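Local coordinates for sulfotransferase (PDB 3RNL), which probably transfers sulfo groups to an acceptor substrate and binds magnesium, at residues A16-T21 and V120-S125; K40-F45 and D71-L76; S139-L144 and E270-L275; D194-V199 and F212-S217. All blocks are in the same frame, centred on the assembly; numbering follows the deposited sequence. Where two conformers were deposited one is given.

Contact 1 of 4, residues A16-T21 and V120-S125; sequences AAKCGT and VDRAFS
Arg122 curls round the carbonyl oxygen of Ala17. Its CG is anti to the backbone N (chi1 -168°), which starts the chain out from the helix. The chain then bends, and three of its atoms close on the same oxygen. Both CG and CD of Arg122 lie 3.2 Å from Ala17 O. Further out, Arg122 NH1 donates to Ala17 O over 3.2 Å in a nearly straight bond (170°). The oxygen lies in the plane of the guanidinium, at its edge. The NH1 donor, however, stands well above the carbonyl plane of Ala17. Cys19 packs on the aliphatic part of the same arm, with SG 3.8 Å from Arg122 CG. Lys18 comes in one helical turn further on, its CB 3.9 Å from Ser125 CB. Ser125 has a second conformer, so the closer approach of its OG is doubtful. The Lys18 chain bends at chi2 and chi3, and its NZ is hydrogen-bonded to His129 ND1.

Ala16 to Cys19 form a type II turn, with Lys18 at its positive-phi position. By sequence and place, directly after a strand and before a helix, this loop is consistent with the P-loop-like 5'-phosphosulfate-binding loop of sulfotransferases. Lys18 O also accepts from Arg117 NH1, and Arg122 NH2 has a second partner in Tyr161 O. The loop joins strand 11-13 to helix 21-29, and helix 119-132 lies against it. Tyr167 of helix 167-178 touches Ala16, Cys19 and Arg122, while helix 273-294 packs on Val120.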
loop_
_atom_site.group_PDB
_atom_site.type_symbol
_atom_site.label_atom_id
_atom_site.label_comp_id
_atom_site.label_asym_id
_atom_site.label_seq_id
_atom_site.Cartn_x
_atom_site.Cartn_y
_atom_site.Cartn_z
ATOM N N ALA A 16 -0.059 1.365 -2.060
ATOM C CA ALA A 16 0.918 2.019 -1.207
ATOM C C ALA A 16 0.213 2.664 -0.014
ATOM O O ALA A 16 -1.015 2.747 0.012
ATOM C CB ALA A 16 1.668 3.098 -2.014
ATOM N N ALA A 17 0.993 3.195 0.924
ATOM C CA ALA A 17 0.427 3.801 2.131
ATOM C C ALA A 17 -0.217 5.144 1.781
ATOM O O ALA A 17 0.341 5.900 0.994
ATOM C CB ALA A 17 1.521 3.995 3.188
ATOM N N LYS A 18 -1.368 5.434 2.393
ATOM C CA LYS A 18 -2.149 6.661 2.154
ATOM C C LYS A 18 -2.681 6.765 0.717
ATOM O O LYS A 18 -2.898 7.866 0.192
ATOM C CB LYS A 18 -1.365 7.932 2.554
ATOM C CG LYS A 18 -0.755 7.886 3.958
ATOM C CD LYS A 18 -1.776 7.455 5.009
ATOM C CE LYS A 18 -2.939 8.428 5.131
ATOM N NZ LYS A 18 -3.939 7.945 6.158
ATOM N N CYS A 19 -2.818 5.607 0.078
ATOM C CA CYS A 19 -3.435 5.465 -1.249
ATOM C C CYS A 19 -4.887 4.974 -1.319
ATOM O O CYS A 19 -5.361 4.621 -2.395
ATOM C CB CYS A 19 -2.515 4.715 -2.210
ATOM S SG CYS A 19 -0.974 5.673 -2.444
ATOM N N GLY A 20 -5.540 4.817 -0.175
ATOM C CA GLY A 20 -6.949 4.454 -0.168
ATOM C C GLY A 20 -7.224 2.962 -0.109
ATOM O O GLY A 20 -8.361 2.526 -0.326
ATOM N N THR A 21 -6.201 2.165 0.187
ATOM C CA THR A 21 -6.402 0.715 0.259
ATOM C C THR A 21 -7.336 0.319 1.391
ATOM O O THR A 21 -7.923 -0.762 1.364
ATOM C CB THR A 21 -5.088 -0.070 0.396
ATOM O OG1 THR A 21 -4.424 0.319 1.600
ATOM C CG2 THR A 21 -4.182 0.188 -0.809
ATOM N N VAL A 120 2.778 13.320 -4.791
ATOM C CA VAL A 120 2.753 14.618 -4.121
ATOM C C VAL A 120 1.604 14.647 -3.094
ATOM O O VAL A 120 1.788 15.037 -1.936
ATOM C CB VAL A 120 2.579 15.762 -5.125
ATOM C CG1 VAL A 120 2.533 17.107 -4.384
ATOM C CG2 VAL A 120 3.725 15.755 -6.135
ATOM N N ASP A 121 0.414 14.230 -3.534
ATOM C CA ASP A 121 -0.758 14.172 -2.652
ATOM C C ASP A 121 -0.584 13.122 -1.571
ATOM O O ASP A 121 -1.045 13.299 -0.442
ATOM C CB ASP A 121 -2.025 13.885 -3.461
ATOM C CG ASP A 121 -2.375 15.035 -4.394
ATOM O OD1 ASP A 121 -2.513 16.171 -3.903
ATOM O OD2 ASP A 121 -2.497 14.815 -5.609
ATOM N N ARG A 122 0.046 12.010 -1.927
ATOM C CA ARG A 122 0.281 10.929 -0.960
ATOM C C ARG A 122 1.153 11.431 0.190
ATOM O O ARG A 122 0.896 11.133 1.367
ATOM C CB ARG A 122 0.983 9.738 -1.629
ATOM C CG ARG A 122 0.995 8.462 -0.758
ATOM C CD ARG A 122 2.250 7.625 -0.987
ATOM N NE ARG A 122 3.403 8.301 -0.388
ATOM C CZ ARG A 122 3.678 8.282 0.914
ATOM N NH1 ARG A 122 2.888 7.605 1.757
ATOM N NH2 ARG A 122 4.734 8.946 1.380
ATOM N N ALA A 123 2.200 12.181 -0.147
ATOM C CA ALA A 123 3.090 12.718 0.885
ATOM C C ALA A 123 2.302 13.608 1.839
ATOM O O ALA A 123 2.450 13.526 3.060
ATOM C CB ALA A 123 4.246 13.505 0.244
ATOM N N PHE A 124 1.461 14.473 1.285
ATOM C CA PHE A 124 0.714 15.395 2.135
ATOM C C PHE A 124 -0.286 14.632 3.005
ATOM O O PHE A 124 -0.531 15.011 4.157
ATOM C CB PHE A 124 0.002 16.454 1.295
ATOM C CG PHE A 124 -0.450 17.646 2.090
ATOM C CD1 PHE A 124 0.475 18.423 2.775
ATOM C CD2 PHE A 124 -1.782 18.002 2.131
ATOM C CE1 PHE A 124 0.065 19.530 3.505
ATOM C CE2 PHE A 124 -2.199 19.112 2.851
ATOM C CZ PHE A 124 -1.279 19.867 3.543
ATOM N N SER A 125 -0.862 13.567 2.453
ATOM C CA SER A 125 -1.778 12.731 3.219
ATOM C C SER A 125 -1.087 12.072 4.419
ATOM O O SER A 125 -1.660 11.983 5.510
ATOM C CB SER A 125 -2.405 11.656 2.325
ATOM O OG SER A 125 -3.326 10.887 3.064
#

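Contact 2 of 4, residues K40-F45 and D71-L76; sequences KEAHFF and DAYMRL
Tyr73 OH is hydrogen-bonded to Glu88 OE2 of strand 85-89, and Phe45 comes up to the same oxygen, with CE2 3.5 Å from Tyr73 OH. Phe44, Phe45 and Tyr73 form an aromatic cluster between the loop that holds the two phenylalanines and helix 70-75. Phe44 and Tyr73 make an offset stack. Their ring centroids are 4.6 Å apart and their planes differ by 13°. The stack is shifted toward the root of each side chain: Phe44 CB sits 3.4 Å from Tyr73 CD1. In return, Tyr73 CB lies over the Phe44 face, 4.1 Å from the ring centroid, a CH-pi contact. CG of Phe44 is anti to its backbone N (chi1 176°).

Phe45 meets Tyr73 differently. Its plane is turned 81° from that of Tyr73, and the Tyr73 OH lies at the edge of the Phe45 ring, near its plane. Ala42 meets the edge of the Tyr73 ring, also near the ring plane. Its CB touches Leu76 CD1 as well, at 4.2 Å, which extends the apolar contact to the residue that follows the helix by about a turn from Tyr73.

Thr99, Met103 and Ala106 of helix 99-106 also pack on Phe45. The contact thus packs the loop after strand 34-35 against helix 70-75. Within the loop the two phenylalanines also meet: Phe44 CD2 stands 3.7 Å above the plane of the Phe45 ring, over its centre.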
loop_
_atom_site.group_PDB
_atom_site.type_symbol
_atom_site.label_atom_id
_atom_site.label_comp_id
_atom_site.label_asym_id
_atom_site.label_seq_id
_atom_site.Cartn_x
_atom_site.Cartn_y
_atom_site.Cartn_z
ATOM N N LYS A 40 -5.028 -5.590 9.993
ATOM C CA LYS A 40 -4.286 -4.895 8.948
ATOM C C LYS A 40 -2.878 -4.605 9.464
ATOM O O LYS A 40 -2.656 -4.542 10.684
ATOM C CB LYS A 40 -4.952 -3.561 8.610
ATOM C CG LYS A 40 -6.477 -3.589 8.620
ATOM C CD LYS A 40 -7.024 -4.606 7.622
ATOM C CE LYS A 40 -8.553 -4.593 7.607
ATOM N NZ LYS A 40 -9.113 -5.797 6.943
ATOM N N GLU A 41 -1.944 -4.428 8.533
ATOM C CA GLU A 41 -0.574 -4.030 8.849
ATOM C C GLU A 41 0.209 -5.089 9.624
ATOM O O GLU A 41 1.164 -4.756 10.332
ATOM C CB GLU A 41 -0.556 -2.721 9.660
ATOM C CG GLU A 41 -1.320 -1.572 9.027
ATOM C CD GLU A 41 -0.650 -1.091 7.767
ATOM O OE1 GLU A 41 -0.886 -1.698 6.711
ATOM O OE2 GLU A 41 0.137 -0.121 7.833
ATOM N N ALA A 42 -0.154 -6.359 9.468
ATOM C CA ALA A 42 0.662 -7.418 10.056
ATOM C C ALA A 42 2.121 -7.334 9.598
ATOM O O ALA A 42 3.043 -7.567 10.388
ATOM C CB ALA A 42 0.068 -8.812 9.729
ATOM N N HIS A 43 2.316 -7.017 8.314
ATOM C CA HIS A 43 3.648 -6.885 7.703
ATOM C C HIS A 43 4.538 -8.118 7.844
ATOM O O HIS A 43 5.767 -8.014 7.807
ATOM C CB HIS A 43 4.381 -5.623 8.201
ATOM C CG HIS A 43 3.840 -4.364 7.600
ATOM N ND1 HIS A 43 2.855 -3.616 8.211
ATOM C CD2 HIS A 43 4.082 -3.766 6.408
ATOM C CE1 HIS A 43 2.538 -2.590 7.434
ATOM N NE2 HIS A 43 3.277 -2.651 6.341
ATOM N N PHE A 44 3.918 -9.288 7.957
ATOM C CA PHE A 44 4.682 -10.524 8.140
ATOM C C PHE A 44 5.788 -10.715 7.088
ATOM O O PHE A 44 6.933 -11.081 7.417
ATOM C CB PHE A 44 3.726 -11.725 8.155
ATOM C CG PHE A 44 4.420 -13.054 8.231
ATOM C CD1 PHE A 44 5.000 -13.480 9.421
ATOM C CD2 PHE A 44 4.490 -13.875 7.122
ATOM C CE1 PHE A 44 5.648 -14.702 9.501
ATOM C CE2 PHE A 44 5.125 -15.101 7.192
ATOM C CZ PHE A 44 5.704 -15.517 8.389
ATOM N N PHE A 45 5.458 -10.483 5.822
ATOM C CA PHE A 45 6.429 -10.728 4.745
ATOM C C PHE A 45 7.503 -9.648 4.620
ATOM O O PHE A 45 8.433 -9.787 3.826
ATOM C CB PHE A 45 5.698 -10.960 3.413
ATOM C CG PHE A 45 4.936 -12.256 3.389
ATOM C CD1 PHE A 45 5.621 -13.459 3.300
ATOM C CD2 PHE A 45 3.555 -12.277 3.511
ATOM C CE1 PHE A 45 4.936 -14.675 3.291
ATOM C CE2 PHE A 45 2.867 -13.484 3.524
ATOM C CZ PHE A 45 3.564 -14.683 3.414
ATOM N N ASP A 71 3.188 -19.030 12.867
ATOM C CA ASP A 71 1.979 -19.655 13.396
ATOM C C ASP A 71 0.903 -18.603 13.677
ATOM O O ASP A 71 -0.271 -18.807 13.358
ATOM C CB ASP A 71 2.275 -20.445 14.675
ATOM C CG ASP A 71 3.135 -21.678 14.421
ATOM O OD1 ASP A 71 3.170 -22.161 13.268
ATOM O OD2 ASP A 71 3.771 -22.172 15.379
ATOM N N ALA A 72 1.312 -17.483 14.269
ATOM C CA ALA A 72 0.380 -16.395 14.563
ATOM C C ALA A 72 -0.149 -15.820 13.255
ATOM O O ALA A 72 -1.329 -15.469 13.135
ATOM C CB ALA A 72 1.059 -15.315 15.378
ATOM N N TYR A 73 0.721 -15.732 12.258
ATOM C CA TYR A 73 0.261 -15.217 10.971
ATOM C C TYR A 73 -0.808 -16.131 10.375
ATOM O O TYR A 73 -1.852 -15.667 9.901
ATOM C CB TYR A 73 1.436 -15.036 9.993
ATOM C CG TYR A 73 0.996 -14.454 8.675
ATOM C CD1 TYR A 73 0.636 -13.117 8.572
ATOM C CD2 TYR A 73 0.919 -15.248 7.539
ATOM C CE1 TYR A 73 0.209 -12.583 7.355
ATOM C CE2 TYR A 73 0.502 -14.722 6.329
ATOM C CZ TYR A 73 0.151 -13.395 6.245
ATOM O OH TYR A 73 -0.274 -12.880 5.038
HETATM N N MSE A 74 -0.559 -17.438 10.398
HETATM C CA MSE A 74 -1.522 -18.370 9.818
HETATM C C MSE A 74 -2.866 -18.314 10.549
HETATM O O MSE A 74 -3.915 -18.510 9.932
HETATM C CB MSE A 74 -0.959 -19.793 9.784
HETATM C CG MSE A 74 0.266 -19.922 8.868
HETATM SE SE MSE A 74 -0.120 -19.308 7.041
HETATM C CE MSE A 74 -1.698 -20.376 6.792
ATOM N N ARG A 75 -2.840 -18.028 11.852
ATOM C CA ARG A 75 -4.082 -17.941 12.628
ATOM C C ARG A 75 -4.970 -16.759 12.222
ATOM O O ARG A 75 -6.152 -16.732 12.562
ATOM C CB ARG A 75 -3.821 -17.938 14.144
ATOM C CG ARG A 75 -3.378 -19.302 14.692
ATOM C CD ARG A 75 -3.381 -19.345 16.231
ATOM N NE ARG A 75 -2.589 -18.268 16.825
ATOM C CZ ARG A 75 -1.309 -18.370 17.183
ATOM N NH1 ARG A 75 -0.650 -19.512 17.009
ATOM N NH2 ARG A 75 -0.686 -17.323 17.721
ATOM N N LEU A 76 -4.420 -15.796 11.489
ATOM C CA LEU A 76 -5.238 -14.684 10.991
ATOM C C LEU A 76 -6.358 -15.190 10.097
ATOM O O LEU A 76 -7.364 -14.508 9.890
ATOM C CB LEU A 76 -4.391 -13.714 10.174
ATOM C CG LEU A 76 -3.369 -12.923 10.976
ATOM C CD1 LEU A 76 -2.679 -11.906 10.055
ATOM C CD2 LEU A 76 -4.043 -12.226 12.171
#

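Contact 3 of 4, residues S139-L144 and E270-L275; sequences SFRESL and EMEPDL
Leu275 fills the tight side of this contact, wedged against Phe140, Arg141 and Leu144. Its CD1 is 4.0 Å from Phe140 CD2. Its CD2 meets Leu144 CD1 tip to tip at 4.1 Å. Leu144 CD1 also sits over a face of the Phe140 ring, toward the rim. Selenomethionine Met271 closes this apolar patch from the other side. Its chain is extended until a bend at chi3 (-48°), which turns CE to a position 3.9 Å from Phe140 CE2. The selenium lies obliquely to the ring, 5.4 Å from its centroid, a Met-aromatic contact. Phe124 and Tyr127 of helix 119-132 also meet the Phe140 ring, so this side is buried.

The solvent side is charged. Arg141 reaches Asp274 tip to tip and grips it end-on with two nitrogens. NH1 bonds to Asp274 OD2 and NH2 to Asp274 OD1, both over 2.9 Å and both nearly straight. Each carboxylate oxygen uses its syn lone pair, and the two flat groups are nearly coplanar at 19°. Glu272 is more loosely placed: its OE1 stays 4.3 Å from Arg141 NH2, beyond a salt bridge. Leu275 CG lies over one face of the guanidinium, joining the two sides of the contact.

The contact joins the start of helix 273-294 to the start of helix 140-145, which is closed by a capping box of Ser139 and Glu142. Asp274 lies in the first turn of its helix. The N-terminal end of the helix and Arg141 would both be expected to stabilise its negative charge, and a two-bond grip fixes the rotation of both groups.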
loop_
_atom_site.group_PDB
_atom_site.type_symbol
_atom_site.label_atom_id
_atom_site.label_comp_id
_atom_site.label_asym_id
_atom_site.label_seq_id
_atom_site.Cartn_x
_atom_site.Cartn_y
_atom_site.Cartn_z
ATOM N N SER A 139 5.519 22.137 10.602
ATOM C CA SER A 139 4.904 22.389 9.308
ATOM C C SER A 139 5.314 21.290 8.328
ATOM O O SER A 139 6.292 20.575 8.549
ATOM C CB SER A 139 5.364 23.733 8.754
ATOM O OG SER A 139 6.747 23.689 8.422
ATOM N N PHE A 140 4.539 21.126 7.264
ATOM C CA PHE A 140 4.872 20.133 6.246
ATOM C C PHE A 140 6.239 20.466 5.657
ATOM O O PHE A 140 7.047 19.576 5.386
ATOM C CB PHE A 140 3.790 20.140 5.162
ATOM C CG PHE A 140 4.029 19.161 4.035
ATOM C CD1 PHE A 140 4.253 17.818 4.293
ATOM C CD2 PHE A 140 4.006 19.597 2.718
ATOM C CE1 PHE A 140 4.459 16.907 3.236
ATOM C CE2 PHE A 140 4.213 18.699 1.668
ATOM C CZ PHE A 140 4.424 17.358 1.932
ATOM N N ARG A 141 6.511 21.757 5.470
ATOM C CA ARG A 141 7.788 22.163 4.888
ATOM C C ARG A 141 8.965 21.662 5.733
ATOM O O ARG A 141 9.940 21.113 5.199
ATOM C CB ARG A 141 7.858 23.687 4.742
ATOM C CG ARG A 141 9.034 24.145 3.914
ATOM C CD ARG A 141 9.136 25.667 3.893
ATOM N NE ARG A 141 8.004 26.361 3.265
ATOM C CZ ARG A 141 7.813 26.456 1.951
ATOM N NH1 ARG A 141 8.650 25.854 1.112
ATOM N NH2 ARG A 141 6.780 27.143 1.467
ATOM N N GLU A 142 8.866 21.863 7.043
ATOM C CA GLU A 142 9.886 21.404 7.986
ATOM C C GLU A 142 9.939 19.887 8.078
ATOM O O GLU A 142 11.012 19.298 8.199
ATOM C CB GLU A 142 9.614 21.969 9.383
ATOM C CG GLU A 142 9.753 23.478 9.497
ATOM C CD GLU A 142 9.314 23.990 10.860
ATOM O OE1 GLU A 142 8.092 23.993 11.139
ATOM O OE2 GLU A 142 10.195 24.373 11.657
ATOM N N SER A 143 8.769 19.260 8.036
ATOM C CA SER A 143 8.670 17.797 8.139
ATOM C C SER A 143 9.351 17.134 6.931
ATOM O O SER A 143 10.061 16.135 7.072
ATOM C CB SER A 143 7.197 17.371 8.268
ATOM O OG SER A 143 7.060 16.050 8.805
ATOM N N LEU A 144 9.153 17.709 5.747
ATOM C CA LEU A 144 9.804 17.211 4.539
ATOM C C LEU A 144 11.318 17.260 4.681
ATOM O O LEU A 144 12.028 16.340 4.262
ATOM C CB LEU A 144 9.415 18.066 3.327
ATOM C CG LEU A 144 8.100 17.741 2.627
ATOM C CD1 LEU A 144 7.744 18.884 1.674
ATOM C CD2 LEU A 144 8.203 16.404 1.870
ATOM N N GLU A 270 -4.158 22.701 2.733
ATOM C CA GLU A 270 -3.618 22.848 1.385
ATOM C C GLU A 270 -2.104 23.002 1.406
ATOM O O GLU A 270 -1.563 23.841 2.129
ATOM C CB GLU A 270 -4.237 24.063 0.695
ATOM C CG GLU A 270 -5.570 23.795 0.019
ATOM C CD GLU A 270 -5.409 23.087 -1.310
ATOM O OE1 GLU A 270 -4.332 22.497 -1.544
ATOM O OE2 GLU A 270 -6.356 23.129 -2.124
HETATM N N MSE A 271 -1.421 22.205 0.595
HETATM C CA MSE A 271 0.026 22.271 0.531
HETATM C C MSE A 271 0.477 23.615 -0.060
HETATM O O MSE A 271 -0.196 24.180 -0.924
HETATM C CB MSE A 271 0.535 21.117 -0.320
HETATM C CG MSE A 271 1.994 21.165 -0.612
HETATM SE SE MSE A 271 2.407 19.761 -1.884
HETATM C CE MSE A 271 1.486 18.291 -1.031
ATOM N N GLU A 272 1.601 24.143 0.421
ATOM C CA GLU A 272 2.162 25.366 -0.157
ATOM C C GLU A 272 2.383 25.182 -1.658
ATOM O O GLU A 272 2.891 24.169 -2.084
ATOM C CB GLU A 272 3.500 25.698 0.505
ATOM C CG GLU A 272 3.385 26.044 1.979
ATOM C CD GLU A 272 2.900 27.461 2.203
ATOM O OE1 GLU A 272 2.590 28.151 1.207
ATOM O OE2 GLU A 272 2.835 27.893 3.376
ATOM N N PRO A 273 2.007 26.182 -2.461
ATOM C CA PRO A 273 2.135 26.059 -3.921
ATOM C C PRO A 273 3.567 25.778 -4.398
ATOM O O PRO A 273 3.748 24.958 -5.301
ATOM C CB PRO A 273 1.658 27.423 -4.422
ATOM C CG PRO A 273 0.685 27.870 -3.373
ATOM C CD PRO A 273 1.236 27.376 -2.067
ATOM N N ASP A 274 4.568 26.435 -3.814
ATOM C CA ASP A 274 5.936 26.177 -4.245
ATOM C C ASP A 274 6.310 24.725 -3.963
ATOM O O ASP A 274 7.034 24.105 -4.742
ATOM C CB ASP A 274 6.944 27.151 -3.598
ATOM C CG ASP A 274 7.130 26.904 -2.102
ATOM O OD1 ASP A 274 6.165 27.117 -1.343
ATOM O OD2 ASP A 274 8.248 26.518 -1.680
ATOM N N LEU A 275 5.819 24.175 -2.855
ATOM C CA LEU A 275 6.119 22.771 -2.545
ATOM C C LEU A 275 5.434 21.830 -3.524
ATOM O O LEU A 275 6.004 20.824 -3.920
ATOM C CB LEU A 275 5.724 22.408 -1.107
ATOM C CG LEU A 275 6.586 23.050 -0.021
ATOM C CD1 LEU A 275 6.010 22.750 1.363
ATOM C CD2 LEU A 275 8.020 22.541 -0.134
#

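Contact 4 of 4, residues D194-V199 and F212-S217; sequences DPVQVV and FVPDTS
Val199 meets Phe212 and Pro214 where the chain after helix 195-206 folds back along that helix, in the alpha-beta-alpha sandwich. The CB of Val199 lies 4.1 Å from Pro214 CG. CG1 is anti to the backbone N (chi1 167°) and meets both partners. It is 4.0 Å from Pro214 CG and 3.7 Å from Phe212 CE2. It comes to the edge of the Phe212 ring, near the ring plane. The side chain also touches Tyr27 and Leu28 of helix 21-29, which cover it from outside the pair.

One turn earlier, Val196 CG2 meets Pro214 CD at 4.2 Å and Val213 CG1 at 4.3 Å. The contact is apolar packing; the polar groups serve each segment separately. Asp194 caps its helix, OD1 accepting from Gln197 N, and Asp215 makes an Asx turn to Ser217 N, though Ser217 is poorly ordered. Phe212 reaches the metal region: its ring meets His31, a ligand of the bound magnesium ion, and its side chain is about 7 Å from the ion at the nearest atoms. At the other end of the contact, Pro195 CG touches Thr216 CG2 at 4.3 Å.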
loop_
_atom_site.group_PDB
_atom_site.type_symbol
_atom_site.label_atom_id
_atom_site.label_comp_id
_atom_site.label_asym_id
_atom_site.label_seq_id
_atom_site.Cartn_x
_atom_site.Cartn_y
_atom_site.Cartn_z
ATOM N N ASP A 194 -15.098 6.098 -9.380
ATOM C CA ASP A 194 -16.051 5.010 -9.570
ATOM C C ASP A 194 -15.638 3.779 -8.772
ATOM O O ASP A 194 -15.151 2.811 -9.351
ATOM C CB ASP A 194 -16.116 4.656 -11.053
ATOM C CG ASP A 194 -17.327 3.825 -11.407
ATOM O OD1 ASP A 194 -17.916 3.179 -10.507
ATOM O OD2 ASP A 194 -17.683 3.818 -12.604
ATOM N N PRO A 195 -15.808 3.819 -7.440
ATOM C CA PRO A 195 -15.355 2.691 -6.618
ATOM C C PRO A 195 -16.044 1.379 -6.974
ATOM O O PRO A 195 -15.412 0.326 -6.880
ATOM C CB PRO A 195 -15.723 3.122 -5.186
ATOM C CG PRO A 195 -16.694 4.272 -5.352
ATOM C CD PRO A 195 -16.281 4.947 -6.617
ATOM N N VAL A 196 -17.318 1.426 -7.367
ATOM C CA VAL A 196 -18.002 0.182 -7.710
ATOM C C VAL A 196 -17.330 -0.486 -8.908
ATOM O O VAL A 196 -17.112 -1.696 -8.910
ATOM C CB VAL A 196 -19.507 0.391 -7.991
ATOM C CG1 VAL A 196 -20.116 -0.881 -8.553
ATOM C CG2 VAL A 196 -20.226 0.815 -6.711
ATOM N N GLN A 197 -16.986 0.304 -9.922
ATOM C CA GLN A 197 -16.355 -0.263 -11.112
ATOM C C GLN A 197 -14.995 -0.852 -10.763
ATOM O O GLN A 197 -14.634 -1.946 -11.216
ATOM C CB GLN A 197 -16.183 0.796 -12.201
ATOM C CG GLN A 197 -15.591 0.233 -13.486
ATOM C CD GLN A 197 -16.510 -0.789 -14.123
ATOM O OE1 GLN A 197 -17.654 -0.483 -14.447
ATOM N NE2 GLN A 197 -16.027 -2.016 -14.273
ATOM N N VAL A 198 -14.224 -0.116 -9.970
ATOM C CA VAL A 198 -12.898 -0.597 -9.595
ATOM C C VAL A 198 -12.997 -1.869 -8.758
ATOM O O VAL A 198 -12.261 -2.826 -8.977
ATOM C CB VAL A 198 -12.080 0.479 -8.852
ATOM C CG1 VAL A 198 -10.771 -0.121 -8.310
ATOM C CG2 VAL A 198 -11.792 1.649 -9.781
ATOM N N VAL A 199 -13.918 -1.900 -7.801
ATOM C CA VAL A 199 -14.118 -3.119 -7.025
ATOM C C VAL A 199 -14.512 -4.304 -7.915
ATOM O O VAL A 199 -14.007 -5.412 -7.749
ATOM C CB VAL A 199 -15.175 -2.903 -5.930
ATOM C CG1 VAL A 199 -15.619 -4.234 -5.340
ATOM C CG2 VAL A 199 -14.595 -1.970 -4.852
ATOM N N PHE A 212 -21.747 -8.046 -8.102
ATOM C CA PHE A 212 -21.608 -7.664 -6.716
ATOM C C PHE A 212 -21.662 -6.158 -6.729
ATOM O O PHE A 212 -21.031 -5.533 -7.581
ATOM C CB PHE A 212 -20.248 -8.165 -6.210
ATOM C CG PHE A 212 -19.808 -7.559 -4.900
ATOM C CD1 PHE A 212 -20.553 -7.746 -3.752
ATOM C CD2 PHE A 212 -18.616 -6.844 -4.818
ATOM C CE1 PHE A 212 -20.141 -7.196 -2.543
ATOM C CE2 PHE A 212 -18.195 -6.295 -3.617
ATOM C CZ PHE A 212 -18.965 -6.469 -2.475
ATOM N N VAL A 213 -22.374 -5.559 -5.786
ATOM C CA VAL A 213 -22.258 -4.127 -5.552
ATOM C C VAL A 213 -21.833 -3.869 -4.122
ATOM O O VAL A 213 -22.605 -4.155 -3.206
ATOM C CB VAL A 213 -23.577 -3.392 -5.835
ATOM C CG1 VAL A 213 -23.398 -1.900 -5.609
ATOM C CG2 VAL A 213 -24.029 -3.666 -7.256
ATOM N N PRO A 214 -20.637 -3.306 -3.912
ATOM C CA PRO A 214 -20.296 -3.022 -2.518
ATOM C C PRO A 214 -21.158 -1.891 -1.976
ATOM O O PRO A 214 -21.656 -1.058 -2.741
ATOM C CB PRO A 214 -18.834 -2.577 -2.604
ATOM C CG PRO A 214 -18.706 -2.003 -3.973
ATOM C CD PRO A 214 -19.579 -2.874 -4.842
ATOM N N ASP A 215 -21.305 -1.852 -0.657
ATOM C CA ASP A 215 -21.998 -0.751 -0.006
ATOM C C ASP A 215 -20.929 0.287 0.319
ATOM O O ASP A 215 -20.039 0.055 1.137
ATOM C CB ASP A 215 -22.665 -1.255 1.268
ATOM C CG ASP A 215 -23.196 -0.133 2.139
ATOM O OD1 ASP A 215 -23.150 1.045 1.721
ATOM O OD2 ASP A 215 -23.674 -0.445 3.250
ATOM N N THR A 216 -21.001 1.420 -0.369
ATOM C CA THR A 216 -19.975 2.455 -0.268
ATOM C C THR A 216 -20.351 3.564 0.713
ATOM O O THR A 216 -19.631 4.559 0.841
ATOM C CB THR A 216 -19.630 3.049 -1.645
ATOM O OG1 THR A 216 -20.805 3.625 -2.230
ATOM C CG2 THR A 216 -19.083 1.959 -2.564
ATOM N N SER A 217 -21.492 3.405 1.381
ATOM C CA SER A 217 -21.948 4.423 2.335
ATOM C C SER A 217 -20.869 4.794 3.358
ATOM O O SER A 217 -20.344 3.940 4.075
ATOM C CB SER A 217 -23.238 4.003 3.050
ATOM O OG SER A 217 -22.999 2.959 3.976
#

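Overall arrangement
Contact 1 lies nearest the centre of the chain, about 9 Å from it, is buried and joins a loop to a helix through an arginine-to-carbonyl bond. Contact 2 is also buried but aromatic, and sits about 36 Å from contact 3, centre to centre, across the chain's middle. Contacts 3 and 4 are partly exposed. Contact 3 adds a salt bridge to its apolar side, while contact 4 is apolar throughout. Contacts 1 and 3 touch: Phe124 packs on Met271 and Phe140, so helices 119-132 and 140-145 and the loop leading into helix 273-294 pack together. Contact 4 touches none of the others, but its Tyr27 neighbour belongs to helix 21-29, which follows the loop of contact 1.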